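Transcriptional regulator, TetR family (Vibrio parahaemolyticus, PDB 3HE0) probably binds DNA at regulatory sites and controls transcription, as a TetR-family regulator with an N-terminal helix-turn-helix domain. Local coordinates at residues E21-F29 and N102-V110; K85-W96 and L182-I193. All coordinates share one frame; numbering follows the deposited sequence.

Contact 1. Residues E21-F29 and N102-V110. With SO4 (sulfate ion), chain D.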
loop_
_atom_site.group_PDB
_atom_site.type_symbol
_atom_site.label_atom_id
_atom_site.label_comp_id
_atom_site.label_asym_id
_atom_site.label_seq_id
_atom_site.Cartn_x
_atom_site.Cartn_y
_atom_site.Cartn_z
ATOM N N GLU A 21 15.153 -13.309 0.540
ATOM C CA GLU A 21 13.757 -12.871 0.370
ATOM C C GLU A 21 12.817 -13.525 1.369
ATOM O O GLU A 21 11.953 -12.858 1.927
ATOM C CB GLU A 21 13.291 -13.095 -1.080
ATOM C CG GLU A 21 13.929 -12.072 -1.971
ATOM C CD GLU A 21 13.881 -12.413 -3.440
ATOM O OE1 GLU A 21 13.202 -13.391 -3.807
ATOM O OE2 GLU A 21 14.531 -11.693 -4.222
ATOM N N GLN A 22 13.010 -14.815 1.632
ATOM C CA GLN A 22 12.199 -15.502 2.646
ATOM C C GLN A 22 12.368 -14.849 4.025
ATOM O O GLN A 22 11.369 -14.574 4.720
ATOM C CB GLN A 22 12.528 -17.003 2.699
ATOM C CG GLN A 22 11.678 -17.768 3.681
ATOM C CD GLN A 22 10.212 -17.762 3.321
ATOM O OE1 GLN A 22 9.842 -17.798 2.137
ATOM N NE2 GLN A 22 9.361 -17.695 4.334
ATOM N N LEU A 23 13.618 -14.594 4.409
ATOM C CA LEU A 23 13.923 -13.989 5.713
ATOM C C LEU A 23 13.375 -12.557 5.807
ATOM O O LEU A 23 12.830 -12.161 6.847
ATOM C CB LEU A 23 15.437 -14.007 5.995
ATOM C CG LEU A 23 16.102 -15.347 6.356
ATOM C CD1 LEU A 23 17.583 -15.178 6.730
ATOM C CD2 LEU A 23 15.384 -16.087 7.480
ATOM N N ILE A 24 13.500 -11.799 4.717
ATOM C CA ILE A 24 12.968 -10.438 4.667
ATOM C C ILE A 24 11.433 -10.457 4.696
ATOM O O ILE A 24 10.813 -9.681 5.436
ATOM C CB ILE A 24 13.479 -9.680 3.424
ATOM C CG1 ILE A 24 14.986 -9.428 3.552
ATOM C CG2 ILE A 24 12.741 -8.344 3.233
ATOM C CD1 ILE A 24 15.655 -9.122 2.239
ATOM N N ALA A 25 10.810 -11.334 3.907
ATOM C CA ALA A 25 9.354 -11.480 3.989
ATOM C C ALA A 25 8.999 -11.740 5.433
ATOM O O ALA A 25 8.126 -11.079 5.970
ATOM C CB ALA A 25 8.817 -12.603 3.085
ATOM N N GLU A 26 9.717 -12.655 6.074
ATOM C CA GLU A 26 9.386 -13.057 7.442
ATOM C C GLU A 26 9.538 -11.927 8.424
ATOM O O GLU A 26 8.592 -11.584 9.132
ATOM C CB GLU A 26 10.286 -14.189 7.931
ATOM C CG GLU A 26 9.818 -15.550 7.526
ATOM C CD GLU A 26 10.848 -16.629 7.754
ATOM O OE1 GLU A 26 11.842 -16.415 8.485
ATOM O OE2 GLU A 26 10.654 -17.708 7.176
ATOM N N SER A 27 10.741 -11.365 8.474
ATOM C CA SER A 27 11.129 -10.456 9.554
ATOM C C SER A 27 11.886 -9.193 9.071
ATOM O O SER A 27 12.664 -8.596 9.819
ATOM C CB SER A 27 11.895 -11.237 10.639
ATOM O OG SER A 27 12.606 -12.343 10.093
ATOM N N GLY A 28 11.636 -8.791 7.823
ATOM C CA GLY A 28 12.088 -7.488 7.294
ATOM C C GLY A 28 13.564 -7.250 6.953
ATOM O O GLY A 28 14.456 -8.017 7.359
ATOM N N PHE A 29 13.794 -6.146 6.228
ATOM C CA PHE A 29 15.133 -5.710 5.771
ATOM C C PHE A 29 16.176 -5.530 6.891
ATOM O O PHE A 29 17.260 -6.127 6.835
ATOM C CB PHE A 29 15.023 -4.405 4.954
ATOM C CG PHE A 29 14.399 -4.585 3.589
ATOM C CD1 PHE A 29 15.188 -4.880 2.474
ATOM C CD2 PHE A 29 13.033 -4.453 3.404
ATOM C CE1 PHE A 29 14.615 -5.055 1.211
ATOM C CE2 PHE A 29 12.461 -4.627 2.129
ATOM C CZ PHE A 29 13.255 -4.930 1.044
ATOM N N ASN A 102 4.842 -13.782 -0.665
ATOM C CA ASN A 102 6.110 -13.172 -0.264
ATOM C C ASN A 102 6.437 -11.877 -1.031
ATOM O O ASN A 102 6.990 -10.951 -0.449
ATOM C CB ASN A 102 7.287 -14.148 -0.483
ATOM C CG ASN A 102 7.465 -15.146 0.655
ATOM O OD1 ASN A 102 6.517 -15.472 1.379
ATOM N ND2 ASN A 102 8.689 -15.634 0.816
ATOM N N LEU A 103 6.156 -11.849 -2.341
ATOM C CA LEU A 103 6.482 -10.700 -3.180
ATOM C C LEU A 103 5.782 -9.468 -2.613
ATOM O O LEU A 103 6.396 -8.428 -2.371
ATOM C CB LEU A 103 6.064 -10.942 -4.639
ATOM C CG LEU A 103 6.869 -12.011 -5.385
ATOM C CD1 LEU A 103 6.366 -12.159 -6.813
ATOM C CD2 LEU A 103 8.371 -11.713 -5.364
ATOM N N ASN A 104 4.491 -9.604 -2.365
ATOM C CA ASN A 104 3.756 -8.518 -1.740
ATOM C C ASN A 104 4.340 -8.175 -0.380
ATOM O O ASN A 104 4.542 -6.990 -0.059
ATOM C CB ASN A 104 2.283 -8.883 -1.590
ATOM C CG ASN A 104 1.486 -8.580 -2.821
ATOM O OD1 ASN A 104 2.019 -8.563 -3.936
ATOM N ND2 ASN A 104 0.205 -8.330 -2.639
ATOM N N ALA A 105 4.612 -9.213 0.410
ATOM C CA ALA A 105 5.101 -9.020 1.769
ATOM C C ALA A 105 6.388 -8.148 1.781
ATOM O O ALA A 105 6.510 -7.170 2.540
ATOM C CB ALA A 105 5.337 -10.386 2.434
ATOM N N ILE A 106 7.313 -8.483 0.891
ATOM C CA ILE A 106 8.617 -7.839 0.842
ATOM C C ILE A 106 8.530 -6.407 0.335
ATOM O O ILE A 106 9.152 -5.494 0.899
ATOM C CB ILE A 106 9.581 -8.631 -0.065
ATOM C CG1 ILE A 106 9.880 -9.992 0.562
ATOM C CG2 ILE A 106 10.890 -7.867 -0.275
ATOM C CD1 ILE A 106 10.322 -11.024 -0.455
ATOM N N SER A 107 7.772 -6.220 -0.740
ATOM C CA SER A 107 7.739 -4.937 -1.399
ATOM C C SER A 107 6.885 -3.945 -0.621
ATOM O O SER A 107 7.039 -2.750 -0.814
ATOM C CB SER A 107 7.251 -5.070 -2.835
ATOM O OG SER A 107 5.901 -5.462 -2.860
ATOM N N ASN A 108 6.007 -4.424 0.269
ATOM C CA ASN A 108 5.287 -3.520 1.178
ATOM C C ASN A 108 6.177 -2.851 2.230
ATOM O O ASN A 108 5.680 -2.151 3.087
ATOM C CB ASN A 108 4.132 -4.240 1.889
ATOM C CG ASN A 108 2.813 -4.145 1.122
ATOM O OD1 ASN A 108 2.793 -4.233 -0.107
ATOM N ND2 ASN A 108 1.702 -3.966 1.857
ATOM N N ARG A 109 7.484 -3.056 2.157
ATOM C CA ARG A 109 8.415 -2.428 3.082
ATOM C C ARG A 109 9.368 -1.511 2.300
ATOM O O ARG A 109 9.359 -0.288 2.492
ATOM C CB ARG A 109 9.178 -3.517 3.849
ATOM C CG ARG A 109 8.340 -4.784 4.091
ATOM C CD ARG A 109 9.147 -5.912 4.681
ATOM N NE ARG A 109 9.428 -5.713 6.106
ATOM C CZ ARG A 109 8.842 -6.362 7.119
ATOM N NH1 ARG A 109 9.199 -6.080 8.370
ATOM N NH2 ARG A 109 7.907 -7.287 6.913
ATOM N N VAL A 110 10.151 -2.112 1.394
ATOM C CA VAL A 110 11.263 -1.451 0.667
ATOM C C VAL A 110 11.769 -0.146 1.294
ATOM O O VAL A 110 11.730 0.042 2.514
ATOM C CB VAL A 110 10.890 -1.202 -0.811
ATOM C CG1 VAL A 110 11.921 -0.306 -1.489
ATOM C CG2 VAL A 110 10.738 -2.540 -1.546
HETATM S S SO4 D . 12.189 -3.306 7.860
HETATM O O1 SO4 D . 13.308 -2.644 7.200
HETATM O O2 SO4 D . 12.669 -4.550 8.453
HETATM O O3 SO4 D . 11.128 -3.540 6.872
HETATM O O4 SO4 D . 11.710 -2.470 8.956
#

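Contact 2. Residues K85-W96 and L182-I193. Unlike the reference sequence in segment 85-96: Arg87 (reference Cys).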
loop_
_atom_site.group_PDB
_atom_site.type_symbol
_atom_site.label_atom_id
_atom_site.label_comp_id
_atom_site.label_asym_id
_atom_site.label_seq_id
_atom_site.Cartn_x
_atom_site.Cartn_y
_atom_site.Cartn_z
ATOM N N LYS A 85 -9.163 -4.554 -23.225
ATOM C CA LYS A 85 -9.862 -4.848 -21.974
ATOM C C LYS A 85 -9.514 -6.215 -21.399
ATOM O O LYS A 85 -9.544 -6.403 -20.187
ATOM C CB LYS A 85 -11.370 -4.698 -22.118
ATOM C CG LYS A 85 -12.127 -4.654 -20.782
ATOM C CD LYS A 85 -13.521 -4.057 -20.983
ATOM C CE LYS A 85 -14.414 -4.146 -19.772
ATOM N NZ LYS A 85 -15.646 -3.367 -20.044
ATOM N N GLU A 86 -9.141 -7.147 -22.257
ATOM C CA GLU A 86 -8.813 -8.483 -21.823
ATOM C C GLU A 86 -7.419 -8.507 -21.273
ATOM O O GLU A 86 -7.145 -9.205 -20.295
ATOM C CB GLU A 86 -8.947 -9.481 -22.992
ATOM C CG GLU A 86 -8.582 -10.917 -22.623
ATOM C CD GLU A 86 -9.217 -11.369 -21.276
ATOM O OE1 GLU A 86 -10.416 -11.070 -21.000
ATOM O OE2 GLU A 86 -8.488 -12.010 -20.477
ATOM N N ARG A 87 -6.510 -7.785 -21.923
ATOM C CA ARG A 87 -5.186 -7.606 -21.326
ATOM C C ARG A 87 -5.330 -6.946 -19.943
ATOM O O ARG A 87 -4.687 -7.356 -18.991
ATOM C CB ARG A 87 -4.280 -6.761 -22.219
ATOM C CG ARG A 87 -3.853 -7.458 -23.490
ATOM C CD ARG A 87 -2.854 -6.626 -24.241
ATOM N NE ARG A 87 -3.509 -5.872 -25.291
ATOM C CZ ARG A 87 -3.049 -4.740 -25.823
ATOM N NH1 ARG A 87 -3.738 -4.154 -26.786
ATOM N NH2 ARG A 87 -1.926 -4.176 -25.404
ATOM N N TYR A 88 -6.182 -5.939 -19.851
ATOM C CA TYR A 88 -6.410 -5.258 -18.578
ATOM C C TYR A 88 -6.908 -6.254 -17.523
ATOM O O TYR A 88 -6.348 -6.342 -16.429
ATOM C CB TYR A 88 -7.381 -4.091 -18.749
ATOM C CG TYR A 88 -7.696 -3.395 -17.446
ATOM C CD1 TYR A 88 -6.856 -2.424 -16.938
ATOM C CD2 TYR A 88 -8.810 -3.736 -16.704
ATOM C CE1 TYR A 88 -7.138 -1.798 -15.712
ATOM C CE2 TYR A 88 -9.104 -3.098 -15.484
ATOM C CZ TYR A 88 -8.261 -2.142 -15.005
ATOM O OH TYR A 88 -8.535 -1.523 -13.811
ATOM N N ARG A 89 -7.926 -7.041 -17.883
ATOM C CA ARG A 89 -8.519 -7.991 -16.951
ATOM C C ARG A 89 -7.505 -9.021 -16.500
ATOM O O ARG A 89 -7.493 -9.410 -15.325
ATOM C CB ARG A 89 -9.740 -8.698 -17.572
ATOM C CG ARG A 89 -10.466 -9.686 -16.625
ATOM C CD ARG A 89 -11.706 -10.366 -17.253
ATOM N NE ARG A 89 -12.818 -9.431 -17.302
ATOM C CZ ARG A 89 -13.167 -8.700 -18.361
ATOM N NH1 ARG A 89 -14.202 -7.872 -18.268
ATOM N NH2 ARG A 89 -12.495 -8.791 -19.518
ATOM N N THR A 90 -6.673 -9.501 -17.422
ATOM C CA THR A 90 -5.709 -10.522 -17.075
ATOM C C THR A 90 -4.753 -10.012 -15.991
ATOM O O THR A 90 -4.570 -10.647 -14.955
ATOM C CB THR A 90 -4.898 -11.005 -18.321
ATOM O OG1 THR A 90 -5.803 -11.447 -19.335
ATOM C CG2 THR A 90 -3.969 -12.153 -17.980
HETATM N N MSE A 91 -4.146 -8.861 -16.244
HETATM C CA MSE A 91 -3.181 -8.286 -15.326
HETATM C C MSE A 91 -3.853 -7.944 -14.001
HETATM O O MSE A 91 -3.272 -8.158 -12.942
HETATM C CB MSE A 91 -2.547 -7.030 -15.926
HETATM C CG MSE A 91 -1.616 -7.343 -17.075
HETATM SE SE MSE A 91 -0.961 -5.718 -17.919
HETATM C CE MSE A 91 0.239 -6.543 -19.218
ATOM N N TRP A 92 -5.076 -7.429 -14.065
ATOM C CA TRP A 92 -5.808 -7.049 -12.848
ATOM C C TRP A 92 -5.947 -8.290 -11.975
ATOM O O TRP A 92 -5.704 -8.244 -10.783
ATOM C CB TRP A 92 -7.183 -6.479 -13.219
ATOM C CG TRP A 92 -7.863 -5.719 -12.151
ATOM C CD1 TRP A 92 -8.020 -4.354 -12.072
ATOM C CD2 TRP A 92 -8.514 -6.260 -11.000
ATOM N NE1 TRP A 92 -8.725 -4.026 -10.939
ATOM C CE2 TRP A 92 -9.041 -5.183 -10.272
ATOM C CE3 TRP A 92 -8.719 -7.556 -10.527
ATOM C CZ2 TRP A 92 -9.723 -5.366 -9.087
ATOM C CZ3 TRP A 92 -9.409 -7.725 -9.355
ATOM C CH2 TRP A 92 -9.901 -6.637 -8.649
ATOM N N LEU A 93 -6.321 -9.409 -12.585
ATOM C CA LEU A 93 -6.519 -10.674 -11.858
ATOM C C LEU A 93 -5.200 -11.296 -11.412
ATOM O O LEU A 93 -5.117 -11.899 -10.344
ATOM C CB LEU A 93 -7.307 -11.680 -12.701
ATOM C CG LEU A 93 -8.814 -11.415 -12.764
ATOM C CD1 LEU A 93 -9.496 -12.394 -13.731
ATOM C CD2 LEU A 93 -9.459 -11.511 -11.379
ATOM N N ASN A 94 -4.156 -11.154 -12.214
ATOM C CA ASN A 94 -2.824 -11.546 -11.733
ATOM C C ASN A 94 -2.466 -10.746 -10.470
ATOM O O ASN A 94 -1.867 -11.272 -9.523
ATOM C CB ASN A 94 -1.738 -11.327 -12.808
ATOM C CG ASN A 94 -1.856 -12.292 -13.988
ATOM O OD1 ASN A 94 -2.421 -13.357 -13.859
ATOM N ND2 ASN A 94 -1.306 -11.906 -15.150
ATOM N N ILE A 95 -2.799 -9.461 -10.455
ATOM C CA ILE A 95 -2.460 -8.654 -9.284
ATOM C C ILE A 95 -3.241 -9.193 -8.092
ATOM O O ILE A 95 -2.690 -9.335 -7.022
ATOM C CB ILE A 95 -2.709 -7.129 -9.483
ATOM C CG1 ILE A 95 -1.698 -6.541 -10.461
ATOM C CG2 ILE A 95 -2.615 -6.358 -8.122
ATOM C CD1 ILE A 95 -2.138 -5.162 -11.044
ATOM N N TRP A 96 -4.515 -9.504 -8.294
ATOM C CA TRP A 96 -5.370 -9.981 -7.219
ATOM C C TRP A 96 -4.799 -11.258 -6.614
ATOM O O TRP A 96 -4.785 -11.439 -5.402
ATOM C CB TRP A 96 -6.769 -10.259 -7.778
ATOM C CG TRP A 96 -7.763 -10.751 -6.814
ATOM C CD1 TRP A 96 -8.106 -12.026 -6.591
ATOM C CD2 TRP A 96 -8.578 -9.958 -5.963
ATOM N NE1 TRP A 96 -9.082 -12.100 -5.628
ATOM C CE2 TRP A 96 -9.396 -10.831 -5.235
ATOM C CE3 TRP A 96 -8.706 -8.590 -5.760
ATOM C CZ2 TRP A 96 -10.304 -10.392 -4.295
ATOM C CZ3 TRP A 96 -9.610 -8.147 -4.827
ATOM C CH2 TRP A 96 -10.410 -9.045 -4.108
ATOM N N LEU A 182 -16.314 -9.335 -7.867
ATOM C CA LEU A 182 -14.974 -9.119 -8.401
ATOM C C LEU A 182 -15.001 -8.516 -9.810
ATOM O O LEU A 182 -14.253 -7.547 -10.129
ATOM C CB LEU A 182 -14.211 -10.445 -8.396
ATOM C CG LEU A 182 -12.690 -10.390 -8.326
ATOM C CD1 LEU A 182 -12.213 -9.565 -7.149
ATOM C CD2 LEU A 182 -12.149 -11.810 -8.222
ATOM N N GLU A 183 -15.844 -9.076 -10.669
ATOM C CA GLU A 183 -15.992 -8.525 -12.020
ATOM C C GLU A 183 -16.523 -7.089 -11.923
ATOM O O GLU A 183 -16.107 -6.240 -12.711
ATOM C CB GLU A 183 -16.890 -9.400 -12.904
ATOM C CG GLU A 183 -17.101 -8.889 -14.354
ATOM C CD GLU A 183 -15.801 -8.680 -15.140
ATOM O OE1 GLU A 183 -14.897 -9.557 -15.084
ATOM O OE2 GLU A 183 -15.686 -7.624 -15.825
ATOM N N ALA A 184 -17.381 -6.808 -10.937
ATOM C CA ALA A 184 -17.884 -5.442 -10.761
ATOM C C ALA A 184 -16.746 -4.521 -10.368
ATOM O O ALA A 184 -16.661 -3.399 -10.874
ATOM C CB ALA A 184 -19.011 -5.365 -9.740
ATOM N N ALA A 185 -15.856 -4.999 -9.504
ATOM C CA ALA A 185 -14.646 -4.227 -9.171
ATOM C C ALA A 185 -13.728 -3.979 -10.377
ATOM O O ALA A 185 -13.205 -2.853 -10.540
ATOM C CB ALA A 185 -13.853 -4.891 -8.040
ATOM N N ILE A 186 -13.519 -4.999 -11.215
ATOM C CA ILE A 186 -12.682 -4.841 -12.407
ATOM C C ILE A 186 -13.290 -3.775 -13.320
ATOM O O ILE A 186 -12.592 -2.863 -13.804
ATOM C CB ILE A 186 -12.540 -6.158 -13.196
ATOM C CG1 ILE A 186 -11.739 -7.214 -12.398
ATOM C CG2 ILE A 186 -11.910 -5.885 -14.537
ATOM C CD1 ILE A 186 -11.860 -8.715 -12.971
ATOM N N GLU A 187 -14.608 -3.854 -13.506
ATOM C CA GLU A 187 -15.295 -2.910 -14.364
ATOM C C GLU A 187 -15.234 -1.491 -13.840
ATOM O O GLU A 187 -15.098 -0.554 -14.633
ATOM C CB GLU A 187 -16.752 -3.300 -14.577
ATOM C CG GLU A 187 -16.902 -4.554 -15.426
ATOM C CD GLU A 187 -16.538 -4.347 -16.899
ATOM O OE1 GLU A 187 -16.356 -3.174 -17.348
ATOM O OE2 GLU A 187 -16.465 -5.379 -17.609
ATOM N N ALA A 188 -15.349 -1.327 -12.518
ATOM C CA ALA A 188 -15.345 -0.002 -11.919
ATOM C C ALA A 188 -13.974 0.669 -12.088
ATOM O O ALA A 188 -13.881 1.881 -12.358
ATOM C CB ALA A 188 -15.755 -0.052 -10.442
ATOM N N SER A 189 -12.918 -0.120 -11.911
ATOM C CA SER A 189 -11.558 0.380 -12.082
ATOM C C SER A 189 -11.287 0.746 -13.547
ATOM O O SER A 189 -10.610 1.730 -13.812
ATOM C CB SER A 189 -10.520 -0.600 -11.502
ATOM O OG SER A 189 -10.490 -1.841 -12.167
ATOM N N TRP A 190 -11.831 -0.015 -14.492
ATOM C CA TRP A 190 -11.771 0.319 -15.914
ATOM C C TRP A 190 -12.439 1.689 -16.150
ATOM O O TRP A 190 -11.900 2.514 -16.886
ATOM C CB TRP A 190 -12.485 -0.769 -16.698
ATOM C CG TRP A 190 -12.552 -0.629 -18.143
ATOM C CD1 TRP A 190 -13.653 -0.276 -18.866
ATOM C CD2 TRP A 190 -11.517 -0.920 -19.103
ATOM N NE1 TRP A 190 -13.371 -0.313 -20.199
ATOM C CE2 TRP A 190 -12.062 -0.686 -20.374
ATOM C CE3 TRP A 190 -10.193 -1.323 -19.000
ATOM C CZ2 TRP A 190 -11.332 -0.861 -21.554
ATOM C CZ3 TRP A 190 -9.448 -1.495 -20.173
ATOM C CH2 TRP A 190 -10.026 -1.271 -21.428
ATOM N N ASP A 191 -13.563 1.949 -15.473
ATOM C CA ASP A 191 -14.217 3.256 -15.553
ATOM C C ASP A 191 -13.277 4.397 -15.173
ATOM O O ASP A 191 -13.396 5.510 -15.713
ATOM C CB ASP A 191 -15.433 3.331 -14.638
ATOM C CG ASP A 191 -16.660 2.648 -15.219
ATOM O OD1 ASP A 191 -16.643 2.403 -16.446
ATOM O OD2 ASP A 191 -17.635 2.386 -14.448
ATOM N N ALA A 192 -12.381 4.149 -14.222
ATOM C CA ALA A 192 -11.460 5.187 -13.770
ATOM C C ALA A 192 -10.549 5.615 -14.924
ATOM O O ALA A 192 -10.254 6.763 -15.052
ATOM C CB ALA A 192 -10.624 4.714 -12.561
ATOM N N ILE A 193 -10.148 4.687 -15.776
ATOM C CA ILE A 193 -9.131 4.982 -16.787
ATOM C C ILE A 193 -9.681 5.247 -18.186
ATOM O O ILE A 193 -8.979 5.851 -19.017
ATOM C CB ILE A 193 -7.991 3.931 -16.802
ATOM C CG1 ILE A 193 -8.534 2.554 -17.143
ATOM C CG2 ILE A 193 -7.207 3.992 -15.446
ATOM C CD1 ILE A 193 -7.419 1.455 -17.379
#

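Contact 1. Residues E21-F29 and N102-V110
The guanidinium of Arg109 lies with one face against Gly28, whose CA is 3.4 Å from Arg109 NH1. A sulfate oxygen sits at the guanidinium edge. Arg109 NE donates a nearly straight hydrogen bond to it, 2.9 Å to O3 of the sulfate at 169°. The chain of Arg109 bends at chi3 (76°), which turns the NE edge to the anion. The sulfate, probably from the crystallisation liquor, is also bound by Arg109 of the second subunit. The Phe29 ring carries Ile24 CG2 over the centre of one face. Its edge meets Arg109 CB, 3.9 Å from Phe29 CE2, and the carbonyl of Ile106. Here the end of helix 13-27, in the TetR-type DNA-binding region, crosses helix 102-107 of the C-terminal domain at 65°. The helix axes come within 8.4 Å because Ala25 is small: its CB lies 3.8 Å from Ile106 CG1. Ile106 CD1 continues to Glu21 CB, at 3.7 Å. At the other end Asn102 ND2 donates to Gln22 OE1 (2.8 Å), which it meets from above the carbonyl plane. Gln22 NE2 in turn holds Glu26 OE2 at 3.1 Å. Glu21 itself forms a salt bridge with Arg69 of helix 55-74.

Contact 2. Residues K85-W96 and L182-I193
Tyr88, Trp92 and Ile186 interlock at the tightly packed centre, each a knob in a hole of the other helix. Ile186 CG1 rests over one face of the Trp92 six-membered ring, 3.7 Å from its centroid. Leu182 CD1 sits over the face of Trp96, 3.4 Å from the six-membered ring centroid. The Tyr88 ring receives the edge of Trp190 on one face, a T-shaped pair with planes at 60°. With CG anti to the backbone N (chi1 177°), the Tyr88 ring is sent across to the other helix, and its hydroxyl ends at Ser189. There Tyr88 OH donates to Ser189 OG at 2.6 Å, and Ser189 OG donates to the carbonyl of Ile186, so this buried hydroxyl pair is satisfied. The two helices, 84-97 and 179-193, belong to the TetR C-terminal domain, and their segments 85-96 and 182-193 cross at 120°. Phe160 of helix 160-171 also meets the Tyr88 ring. The more polar, partly exposed side is a salt-bridge network. Arg89 grips Glu183 side-on, with NE to OE1 at 3.0 Å and NH1 to OE2 at 2.9 Å. Lys85 lies extended across the Trp190 face, its CG over the six-membered ring, and its NZ reaches Glu187 OE1 at 2.8 Å. Arg89 NH1 also makes a salt bridge with Glu187 OE2 (3.4 Å), so Glu187 is shared with Lys85. Glu183 OE2 and Glu187 OE2 are close; these cations probably offset their repulsion.

Contacts 1 and 2 lie on opposite sides of the chain's centre, with their own centres about 26 Å apart. Their nearest atoms are about 5 Å apart and do not touch. The segments alternate along the chain: 21-29, 85-96, 102-110, then 182-193. Helix 84-97 of contact 2 is followed directly by helix 102-107 of contact 1. Contact 1 joins the DNA-binding region to the C-terminal domain, while contact 2 lies wholly within the latter. Both reach the second subunit. A shift in the C-terminal domain could thus, as in other TetR regulators, be passed through these consecutive helices to the DNA-binding region.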